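Local coordinates for Glyoxalase/bleomycin resistance protein/dioxygenase (Sphaerobacter thermophilus, PDB 4HC5) that belongs to the glyoxalase/bleomycin resistance/dioxygenase superfamily and may act as a dioxygenase, though its substrate is not established, at residues 42-45 against 49-52; 53-56 against 61-64; 92-97 against 102-107; 108-111 against 115-118. One frame throughout, in Å; residues are numbered along the deposited sequence.

Contact 1. Residues 42-45 against 49-52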
loop_
_atom_site.group_PDB
_atom_site.type_symbol
_atom_site.label_atom_id
_atom_site.label_comp_id
_atom_site.label_asym_id
_atom_site.label_seq_id
_atom_site.Cartn_x
_atom_site.Cartn_y
_atom_site.Cartn_z
ATOM N N ASP A 42 -10.765 13.311 -4.639
ATOM C CA ASP A 42 -10.255 14.276 -5.613
ATOM C C ASP A 42 -10.480 15.662 -5.018
ATOM O O ASP A 42 -11.482 16.338 -5.206
ATOM C CB ASP A 42 -10.949 14.078 -6.931
ATOM C CG ASP A 42 -10.367 14.905 -8.017
ATOM O OD1 ASP A 42 -9.513 15.757 -7.705
ATOM O OD2 ASP A 42 -10.759 14.692 -9.193
ATOM N N ASN A 43 -9.533 15.999 -4.188
ATOM C CA ASN A 43 -9.628 17.146 -3.308
ATOM C C ASN A 43 -8.310 17.865 -3.090
ATOM O O ASN A 43 -7.321 17.204 -2.694
ATOM C CB ASN A 43 -10.160 16.754 -1.926
ATOM C CG ASN A 43 -10.447 17.923 -1.026
ATOM O OD1 ASN A 43 -11.456 18.639 -1.205
ATOM N ND2 ASN A 43 -9.514 18.205 -0.176
ATOM N N GLN A 44 -8.362 19.197 -3.152
ATOM C CA GLN A 44 -7.138 20.004 -2.780
ATOM C C GLN A 44 -6.955 20.076 -1.280
ATOM O O GLN A 44 -7.682 20.796 -0.590
ATOM C CB GLN A 44 -7.211 21.397 -3.260
ATOM C CG GLN A 44 -7.221 21.595 -4.764
ATOM C CD GLN A 44 -5.894 21.215 -5.532
ATOM O OE1 GLN A 44 -4.723 21.217 -4.993
ATOM N NE2 GLN A 44 -6.052 20.938 -6.837
ATOM N N LEU A 45 -6.022 19.316 -0.738
ATOM C CA LEU A 45 -5.774 19.386 0.671
ATOM C C LEU A 45 -5.070 20.693 0.958
ATOM O O LEU A 45 -5.250 21.253 2.020
ATOM C CB LEU A 45 -4.979 18.220 1.204
ATOM C CG LEU A 45 -5.517 16.824 0.976
ATOM C CD1 LEU A 45 -4.696 15.743 1.624
ATOM C CD2 LEU A 45 -6.977 16.655 1.281
HETATM N N MSE A 49 -1.272 20.268 -3.373
HETATM C CA MSE A 49 -1.582 18.806 -3.386
HETATM C C MSE A 49 -3.072 18.575 -3.717
HETATM O O MSE A 49 -3.922 18.900 -2.916
HETATM C CB MSE A 49 -1.258 18.066 -2.060
HETATM C CG MSE A 49 -1.732 16.452 -2.077
HETATM SE SE MSE A 49 -1.313 15.662 -0.347
HETATM C CE MSE A 49 0.538 16.328 -0.297
ATOM N N ARG A 50 -3.312 17.987 -4.872
ATOM C CA ARG A 50 -4.602 17.488 -5.306
ATOM C C ARG A 50 -4.546 16.018 -4.922
ATOM O O ARG A 50 -3.849 15.224 -5.497
ATOM C CB ARG A 50 -4.794 17.662 -6.833
ATOM C CG ARG A 50 -6.133 17.149 -7.315
ATOM C CD ARG A 50 -6.151 17.138 -8.830
ATOM N NE ARG A 50 -7.339 16.475 -9.367
ATOM C CZ ARG A 50 -7.508 16.113 -10.628
ATOM N NH1 ARG A 50 -6.597 16.369 -11.567
ATOM N NH2 ARG A 50 -8.632 15.505 -10.937
ATOM N N PHE A 51 -5.225 15.709 -3.840
ATOM C CA PHE A 51 -5.252 14.384 -3.275
ATOM C C PHE A 51 -6.298 13.560 -4.037
ATOM O O PHE A 51 -7.475 13.846 -3.997
ATOM C CB PHE A 51 -5.506 14.348 -1.764
ATOM C CG PHE A 51 -5.388 13.002 -1.180
ATOM C CD1 PHE A 51 -4.156 12.355 -1.102
ATOM C CD2 PHE A 51 -6.499 12.356 -0.678
ATOM C CE1 PHE A 51 -4.026 11.103 -0.547
ATOM C CE2 PHE A 51 -6.412 11.101 -0.128
ATOM C CZ PHE A 51 -5.142 10.452 -0.022
ATOM N N VAL A 52 -5.778 12.518 -4.765
ATOM C CA VAL A 52 -6.602 11.707 -5.671
ATOM C C VAL A 52 -6.385 10.265 -5.282
ATOM O O VAL A 52 -5.248 9.772 -5.170
ATOM C CB VAL A 52 -6.237 11.920 -7.169
ATOM C CG1 VAL A 52 -7.012 10.944 -8.071
ATOM C CG2 VAL A 52 -6.403 13.393 -7.603
#
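D42 and R50 meet in a diagonal, two-pronged salt bridge across the hairpin of strands 38-46 and 49-55. R50 runs extended from CG to NE; this chain, CG anti to the backbone N (chi1 -180°), carries the guanidinium to D42, which it meets side-on. NE reaches D42 OD1 at 2.8 Å in a nearly straight bond, and NH2 reaches D42 OD2 at 2.9 Å. Both carboxylate oxygens are met on their syn side; the acceptors lie in the guanidinium plane, which is turned 27° from the carboxylate. The aliphatic start of R50 runs past the amide of Q44, its directly opposed partner in a non-hydrogen-bonded pair. On the face of N43 and F51, L45 turns back over the hairpin: its CG packs 3.7 Å from F51 CB, and its CD1 comes 3.9 Å from SE of selenomethionine M49. The backbones join through N43 and F51, with N43 N to F51 O at 3.0 Å and F51 N to N43 O at 2.8 Å, while D42 and N43 both face F51 in a classic beta bulge. L45 N closes the end on M49 O. Outward, W70 touches M49 and F51, and L45 touches W113 of the second subunit. E25 also binds R50 NH2 and K39 binds D42 OD2, making a chain of alternating charges that should keep both groups ionised and hold the guanidinium against rotation.

Contact 2. Residues 53-56 against 61-64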
loop_
_atom_site.group_PDB
_atom_site.type_symbol
_atom_site.label_atom_id
_atom_site.label_comp_id
_atom_site.label_asym_id
_atom_site.label_seq_id
_atom_site.Cartn_x
_atom_site.Cartn_y
_atom_site.Cartn_z
ATOM N N THR A 53 -7.507 9.553 -5.090
ATOM C CA THR A 53 -7.435 8.125 -4.865
ATOM C C THR A 53 -8.471 7.346 -5.706
ATOM O O THR A 53 -9.502 7.867 -6.124
ATOM C CB THR A 53 -7.643 7.679 -3.389
ATOM O OG1 THR A 53 -9.013 7.849 -3.045
ATOM C CG2 THR A 53 -6.771 8.433 -2.368
ATOM N N VAL A 54 -8.142 6.064 -5.913
ATOM C CA VAL A 54 -8.972 5.131 -6.632
ATOM C C VAL A 54 -9.049 3.808 -5.820
ATOM O O VAL A 54 -8.198 3.493 -5.016
ATOM C CB VAL A 54 -8.427 4.825 -8.065
ATOM C CG1 VAL A 54 -8.618 6.034 -8.979
ATOM C CG2 VAL A 54 -6.957 4.381 -8.028
ATOM N N VAL A 55 -10.150 3.072 -6.037
ATOM C CA VAL A 55 -10.353 1.839 -5.272
ATOM C C VAL A 55 -10.961 0.758 -6.185
ATOM O O VAL A 55 -11.803 1.055 -6.988
ATOM C CB VAL A 55 -11.288 2.069 -4.037
ATOM C CG1 VAL A 55 -12.751 2.334 -4.434
ATOM C CG2 VAL A 55 -11.212 0.940 -3.026
ATOM N N PRO A 56 -10.541 -0.504 -6.003
ATOM C CA PRO A 56 -11.290 -1.551 -6.677
ATOM C C PRO A 56 -12.723 -1.586 -6.195
ATOM O O PRO A 56 -12.974 -1.369 -5.009
ATOM C CB PRO A 56 -10.521 -2.855 -6.298
ATOM C CG PRO A 56 -9.122 -2.364 -5.971
ATOM C CD PRO A 56 -9.373 -1.022 -5.277
ATOM N N THR A 61 -9.304 -0.786 0.918
ATOM C CA THR A 61 -8.055 -0.034 0.792
ATOM C C THR A 61 -7.971 0.622 -0.618
ATOM O O THR A 61 -8.070 -0.066 -1.637
ATOM C CB THR A 61 -6.875 -0.893 1.152
ATOM O OG1 THR A 61 -6.987 -1.376 2.478
ATOM C CG2 THR A 61 -5.549 -0.139 0.994
ATOM N N GLN A 62 -7.651 1.888 -0.617
ATOM C CA GLN A 62 -7.515 2.737 -1.811
ATOM C C GLN A 62 -6.057 2.816 -2.249
ATOM O O GLN A 62 -5.139 2.483 -1.479
ATOM C CB GLN A 62 -8.071 4.101 -1.483
ATOM C CG GLN A 62 -9.535 4.129 -1.075
ATOM C CD GLN A 62 -10.005 5.469 -0.522
ATOM O OE1 GLN A 62 -9.408 6.527 -0.775
ATOM N NE2 GLN A 62 -11.075 5.417 0.279
ATOM N N VAL A 63 -5.846 3.276 -3.469
ATOM C CA VAL A 63 -4.515 3.623 -3.983
ATOM C C VAL A 63 -4.540 5.130 -4.323
ATOM O O VAL A 63 -5.408 5.599 -5.083
ATOM C CB VAL A 63 -4.195 2.801 -5.248
ATOM C CG1 VAL A 63 -2.853 3.248 -5.897
ATOM C CG2 VAL A 63 -4.228 1.286 -4.922
ATOM N N ALA A 64 -3.608 5.873 -3.693
ATOM C CA ALA A 64 -3.437 7.287 -3.946
ATOM C C ALA A 64 -2.501 7.420 -5.215
ATOM O O ALA A 64 -1.499 6.705 -5.365
ATOM C CB ALA A 64 -2.812 7.983 -2.737
#
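T53 and Q62 are joined by a side-chain hydrogen bond, T53 OG1 giving its proton to Q62 OE1 at 2.7 Å, from above the carbonyl plane of the amide. The threonine hydroxyl sits between backbone N and carbonyl carbon (chi1 72°), which turns it to the glutamine, while its methyl CG2 packs against A64, 4.0 Å from CB. Q62 reaches back diagonally with its chain extended beyond CG, and that CG passes 4.0 Å from V55 CB. The CG2 methyl of V55 lies 3.6 Å from T61 O, where P56 CD also approaches. Beneath these side chains the antiparallel backbones are clamped at the hydrogen-bonded pair V54 and V63: V63 N to V54 O is 2.8 Å and nearly straight at 172°, and V54 N to V63 O is 2.9 Å. T53 and A64 form the adjoining non-hydrogen-bonded pair, where T53 CA comes 3.2 Å from V63 O in a CA-H...O contact. A second shell fixes the threonine, since its OG1 also bonds to F41 N on strand 38-46. The second subunit packs on three residues here: its A12 on P56, its T61 on T61 and its V14 on V63. The hairpin occupies the middle of a four-stranded mixed sheet, with strand 38-46 beside 49-55 and strand 13-20 beside 62-66. Q62 spans toward V40 and F41, and V54 faces helix 24-34, touching L28, Y31 and V32.

Contact 3. Residues 92-97 against 102-107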
loop_
_atom_site.group_PDB
_atom_site.type_symbol
_atom_site.label_atom_id
_atom_site.label_comp_id
_atom_site.label_asym_id
_atom_site.label_seq_id
_atom_site.Cartn_x
_atom_site.Cartn_y
_atom_site.Cartn_z
ATOM N N GLU A 92 -9.509 -14.173 -17.506
ATOM C CA GLU A 92 -10.348 -13.092 -18.018
ATOM C C GLU A 92 -9.663 -11.748 -17.887
ATOM O O GLU A 92 -9.726 -10.915 -18.789
ATOM C CB GLU A 92 -11.693 -13.075 -17.316
ATOM C CG GLU A 92 -12.645 -12.087 -17.936
ATOM C CD GLU A 92 -13.042 -12.490 -19.379
ATOM O OE1 GLU A 92 -13.365 -11.582 -20.149
ATOM O OE2 GLU A 92 -13.016 -13.705 -19.769
ATOM N N ALA A 93 -9.022 -11.520 -16.733
ATOM C CA ALA A 93 -8.317 -10.238 -16.511
ATOM C C ALA A 93 -7.217 -10.065 -17.576
ATOM O O ALA A 93 -7.062 -9.002 -18.200
ATOM C CB ALA A 93 -7.746 -10.094 -15.100
ATOM N N TYR A 94 -6.448 -11.106 -17.749
ATOM C CA TYR A 94 -5.382 -11.055 -18.741
ATOM C C TYR A 94 -5.924 -10.781 -20.163
ATOM O O TYR A 94 -5.392 -9.934 -20.890
ATOM C CB TYR A 94 -4.551 -12.332 -18.735
ATOM C CG TYR A 94 -3.523 -12.461 -19.818
ATOM C CD1 TYR A 94 -2.323 -11.800 -19.768
ATOM C CD2 TYR A 94 -3.769 -13.219 -20.926
ATOM C CE1 TYR A 94 -1.390 -11.886 -20.786
ATOM C CE2 TYR A 94 -2.853 -13.302 -21.973
ATOM C CZ TYR A 94 -1.666 -12.638 -21.905
ATOM O OH TYR A 94 -0.724 -12.764 -22.942
ATOM N N LYS A 95 -6.969 -11.497 -20.568
ATOM C CA LYS A 95 -7.550 -11.373 -21.887
ATOM C C LYS A 95 -8.072 -9.935 -22.060
ATOM O O LYS A 95 -7.736 -9.253 -23.054
ATOM C CB LYS A 95 -8.663 -12.375 -22.078
ATOM C CG LYS A 95 -9.210 -12.358 -23.504
ATOM C CD LYS A 95 -10.079 -13.578 -23.648
ATOM C CE LYS A 95 -11.515 -13.263 -23.925
ATOM N NZ LYS A 95 -11.661 -13.146 -25.384
ATOM N N THR A 96 -8.958 -9.501 -21.141
ATOM C CA THR A 96 -9.623 -8.218 -21.357
ATOM C C THR A 96 -8.647 -7.053 -21.174
ATOM O O THR A 96 -8.620 -6.121 -21.937
ATOM C CB THR A 96 -10.788 -8.089 -20.427
ATOM O OG1 THR A 96 -11.685 -9.196 -20.736
ATOM C CG2 THR A 96 -11.468 -6.724 -20.487
ATOM N N LEU A 97 -7.791 -7.133 -20.161
ATOM C CA LEU A 97 -6.799 -6.052 -20.001
ATOM C C LEU A 97 -5.818 -5.948 -21.177
ATOM O O LEU A 97 -5.450 -4.865 -21.596
ATOM C CB LEU A 97 -6.031 -6.130 -18.672
ATOM C CG LEU A 97 -6.905 -5.900 -17.398
ATOM C CD1 LEU A 97 -6.029 -6.057 -16.138
ATOM C CD2 LEU A 97 -7.649 -4.552 -17.410
ATOM N N VAL A 102 -3.168 -3.022 -22.020
ATOM C CA VAL A 102 -2.235 -3.180 -20.886
ATOM C C VAL A 102 -1.089 -4.061 -21.302
ATOM O O VAL A 102 -1.233 -5.111 -21.938
ATOM C CB VAL A 102 -2.950 -3.762 -19.643
ATOM C CG1 VAL A 102 -2.011 -3.992 -18.488
ATOM C CG2 VAL A 102 -4.076 -2.771 -19.197
ATOM N N THR A 103 0.058 -3.672 -20.780
ATOM C CA THR A 103 1.336 -4.421 -20.902
ATOM C C THR A 103 1.556 -5.397 -19.809
ATOM O O THR A 103 1.734 -4.976 -18.679
ATOM C CB THR A 103 2.564 -3.434 -20.932
ATOM O OG1 THR A 103 2.379 -2.529 -22.034
ATOM C CG2 THR A 103 3.852 -4.149 -21.135
ATOM N N PHE A 104 1.526 -6.671 -20.146
ATOM C CA PHE A 104 1.869 -7.768 -19.214
ATOM C C PHE A 104 3.242 -8.301 -19.549
ATOM O O PHE A 104 3.702 -8.232 -20.722
ATOM C CB PHE A 104 0.912 -8.934 -19.356
ATOM C CG PHE A 104 -0.439 -8.690 -18.816
ATOM C CD1 PHE A 104 -1.462 -8.099 -19.531
ATOM C CD2 PHE A 104 -0.707 -9.055 -17.494
ATOM C CE1 PHE A 104 -2.662 -7.840 -18.964
ATOM C CE2 PHE A 104 -1.946 -8.819 -16.930
ATOM C CZ PHE A 104 -2.931 -8.194 -17.661
ATOM N N THR A 105 3.929 -8.860 -18.560
ATOM C CA THR A 105 5.225 -9.476 -18.790
ATOM C C THR A 105 5.131 -10.843 -19.542
ATOM O O THR A 105 6.056 -11.234 -20.245
ATOM C CB THR A 105 6.032 -9.621 -17.508
ATOM O OG1 THR A 105 5.323 -10.427 -16.606
ATOM C CG2 THR A 105 6.322 -8.257 -16.884
ATOM N N LYS A 106 4.026 -11.531 -19.298
ATOM C CA LYS A 106 3.776 -12.888 -19.860
ATOM C C LYS A 106 2.384 -13.343 -19.432
ATOM O O LYS A 106 1.773 -12.689 -18.532
ATOM C CB LYS A 106 4.849 -13.910 -19.474
ATOM C CG LYS A 106 4.981 -14.072 -17.955
ATOM C CD LYS A 106 6.088 -15.051 -17.551
ATOM C CE LYS A 106 6.189 -15.130 -16.048
ATOM N NZ LYS A 106 7.339 -16.018 -15.794
ATOM N N PRO A 107 1.876 -14.447 -19.988
ATOM C CA PRO A 107 0.560 -14.873 -19.518
ATOM C C PRO A 107 0.610 -15.382 -18.074
ATOM O O PRO A 107 1.667 -15.701 -17.574
ATOM C CB PRO A 107 0.204 -16.001 -20.502
ATOM C CG PRO A 107 1.039 -15.669 -21.730
ATOM C CD PRO A 107 2.316 -15.234 -21.156
#
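Y94, the first residue of helix segment 92-97 to make a substantial contact, sets its ring edge against the face of F104 in a T-shaped stack, centroids 5.0 Å apart and planes at 64°. Its CG stands anti to the backbone N (chi1 173°), which swings the ring out over the following strand; CD1 lies above the centre of F104, 3.8 Å from F104 CG. P107 covers one face of the tyrosine, its CA 4.1 Å from the centroid in a CH-pi contact, and its CG touches Y94 OH at 3.6 Å. One turn on, L97 meets the rim of the phenylalanine, L97 CB lying 3.8 Å from F104 CE1 near the ring plane. The same CB packs 3.9 Å from V102 CG2. L97 O then accepts V102 N at 3.0 Å, tying the last turn of helix 90-99 to the chain entering strand 103-110. F104 also touches T118 and L130 of the neighbouring strands, while M10 of the second subunit packs on A93, T96 and L97. The contact between helix and strand is therefore mainly apolar and aromatic: F104 is fixed in tilt by an edge over its face and an aliphatic group at its rim, with one backbone bond securing the end.

Contact 4. Residues 108-111 against 115-118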
loop_
_atom_site.group_PDB
_atom_site.type_symbol
_atom_site.label_atom_id
_atom_site.label_comp_id
_atom_site.label_asym_id
_atom_site.label_seq_id
_atom_site.Cartn_x
_atom_site.Cartn_y
_atom_site.Cartn_z
ATOM N N PRO A 108 -0.549 -15.490 -17.458
ATOM C CA PRO A 108 -0.630 -16.140 -16.129
ATOM C C PRO A 108 0.073 -17.496 -16.140
ATOM O O PRO A 108 -0.037 -18.285 -17.081
ATOM C CB PRO A 108 -2.115 -16.281 -15.901
ATOM C CG PRO A 108 -2.732 -15.128 -16.710
ATOM C CD PRO A 108 -1.881 -15.129 -17.948
ATOM N N GLU A 109 0.780 -17.701 -15.034
ATOM C CA GLU A 109 1.554 -18.863 -14.785
ATOM C C GLU A 109 1.444 -19.343 -13.352
ATOM O O GLU A 109 1.195 -18.549 -12.420
ATOM C CB GLU A 109 2.997 -18.486 -15.037
ATOM C CG GLU A 109 3.987 -19.582 -15.166
ATOM C CD GLU A 109 5.348 -19.028 -15.605
ATOM O OE1 GLU A 109 5.362 -18.391 -16.677
ATOM O OE2 GLU A 109 6.298 -19.137 -14.840
HETATM N N MSE A 110 1.522 -20.636 -13.150
HETATM C CA MSE A 110 1.463 -21.175 -11.794
HETATM C C MSE A 110 2.705 -20.858 -10.990
HETATM O O MSE A 110 3.807 -21.155 -11.364
HETATM C CB MSE A 110 1.225 -22.678 -11.809
HETATM C CG MSE A 110 1.107 -23.318 -10.419
HETATM SE SE MSE A 110 -0.499 -22.812 -9.585
HETATM C CE MSE A 110 -1.710 -23.820 -10.677
HETATM N N MSE A 111 2.473 -20.235 -9.848
HETATM C CA MSE A 111 3.510 -20.005 -8.909
HETATM C C MSE A 111 3.708 -21.227 -8.000
HETATM O O MSE A 111 2.753 -21.983 -7.768
HETATM C CB MSE A 111 3.188 -18.801 -8.026
HETATM C CG MSE A 111 2.987 -17.539 -8.800
HETATM SE SE MSE A 111 4.542 -16.759 -9.583
HETATM C CE MSE A 111 4.146 -17.065 -11.368
ATOM N N GLN A 115 -0.851 -20.700 -6.721
ATOM C CA GLN A 115 -1.734 -19.689 -7.294
ATOM C C GLN A 115 -1.138 -19.226 -8.588
ATOM O O GLN A 115 0.101 -19.111 -8.691
ATOM C CB GLN A 115 -1.888 -18.500 -6.374
ATOM C CG GLN A 115 -2.697 -18.760 -5.147
ATOM C CD GLN A 115 -2.763 -17.482 -4.297
ATOM O OE1 GLN A 115 -1.702 -16.985 -3.817
ATOM N NE2 GLN A 115 -4.003 -16.891 -4.134
ATOM N N ARG A 116 -1.999 -18.876 -9.522
ATOM C CA ARG A 116 -1.596 -18.351 -10.789
ATOM C C ARG A 116 -1.444 -16.838 -10.686
ATOM O O ARG A 116 -2.158 -16.213 -9.985
ATOM C CB ARG A 116 -2.567 -18.767 -11.864
ATOM C CG ARG A 116 -2.508 -20.256 -12.122
ATOM C CD ARG A 116 -3.716 -20.687 -12.912
ATOM N NE ARG A 116 -3.539 -20.343 -14.281
ATOM C CZ ARG A 116 -4.460 -19.758 -15.015
ATOM N NH1 ARG A 116 -5.624 -19.461 -14.501
ATOM N NH2 ARG A 116 -4.188 -19.494 -16.245
ATOM N N ALA A 117 -0.434 -16.341 -11.370
ATOM C CA ALA A 117 -0.044 -14.922 -11.261
ATOM C C ALA A 117 0.657 -14.476 -12.519
ATOM O O ALA A 117 1.236 -15.282 -13.287
ATOM C CB ALA A 117 0.804 -14.684 -10.033
ATOM N N THR A 118 0.730 -13.149 -12.637
ATOM C CA THR A 118 1.582 -12.487 -13.614
ATOM C C THR A 118 1.853 -11.064 -13.172
ATOM O O THR A 118 1.419 -10.663 -12.103
ATOM C CB THR A 118 1.029 -12.598 -15.060
ATOM O OG1 THR A 118 2.049 -12.092 -15.966
ATOM C CG2 THR A 118 -0.324 -11.950 -15.252
#
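R116 lays one face of its guanidinium over P108, with CB of the proline 3.8 Å from NH2. The arginine reaches that place by bending at chi3 (78°), after CG has set out beside its own backbone N, which brings the plane over P108. Its polar end is held by D91, which forms a salt bridge with NH2. On the same face of the hairpin, selenomethionine M110 folds at chi2 and chi3, bringing SE to 3.6 Å from Q115 N and its methyl CE to 3.9 Å from R116 CG; the two side chains run at about right angles. On the other face, selenomethionine M111 packs CG 3.8 Å from A117 CB. Three backbone bonds zip strands 103-110 and 116-121 together: E109 N to A117 O and A117 N to E109 O form the hydrogen-bonded pair, and M111 N to Q115 O at 2.9 Å closes the turn. The carbonyl O of E109 also receives a CA-H...O contact from R116 CA, 3.2 Å away. Beyond the hairpin, I90 and Y94 of helix 90-99 rest on P108, and F129 and V131 of strand 126-132 cover A117. Chemically, the A117 face carries the E109 side chain as well as the M111-A117 carbon contact; the polar bonds between the two segments are three backbone N-H...O bonds, while the charge of R116 is paired with D91 outside them.

Contacts 1 and 2 share strand 49-55 and follow one another on one four-stranded sheet, their centres about 13 Å apart; F51 CE1 touches A64 CB at 4.0 Å. Contacts 3 and 4 are paired likewise on the second sheet, through strand 103-110: centres lie about 12 Å apart, K106 O probably bonds T118 OG1 at 2.6 Å, and Y94 CG packs 3.6 Å from P108 CD. Contacts 1 and 4 are about 36 Å apart between centres, on opposite sides of the chain's centre. Both sheets have strand order 1-4-3-2, consistent with the beta-alpha-beta-beta-beta modules of the vicinal oxygen chelate fold. No catalytic site can be placed from these contacts; a glycerol, probably from crystallisation, lies about 4 Å from the V102 side chain.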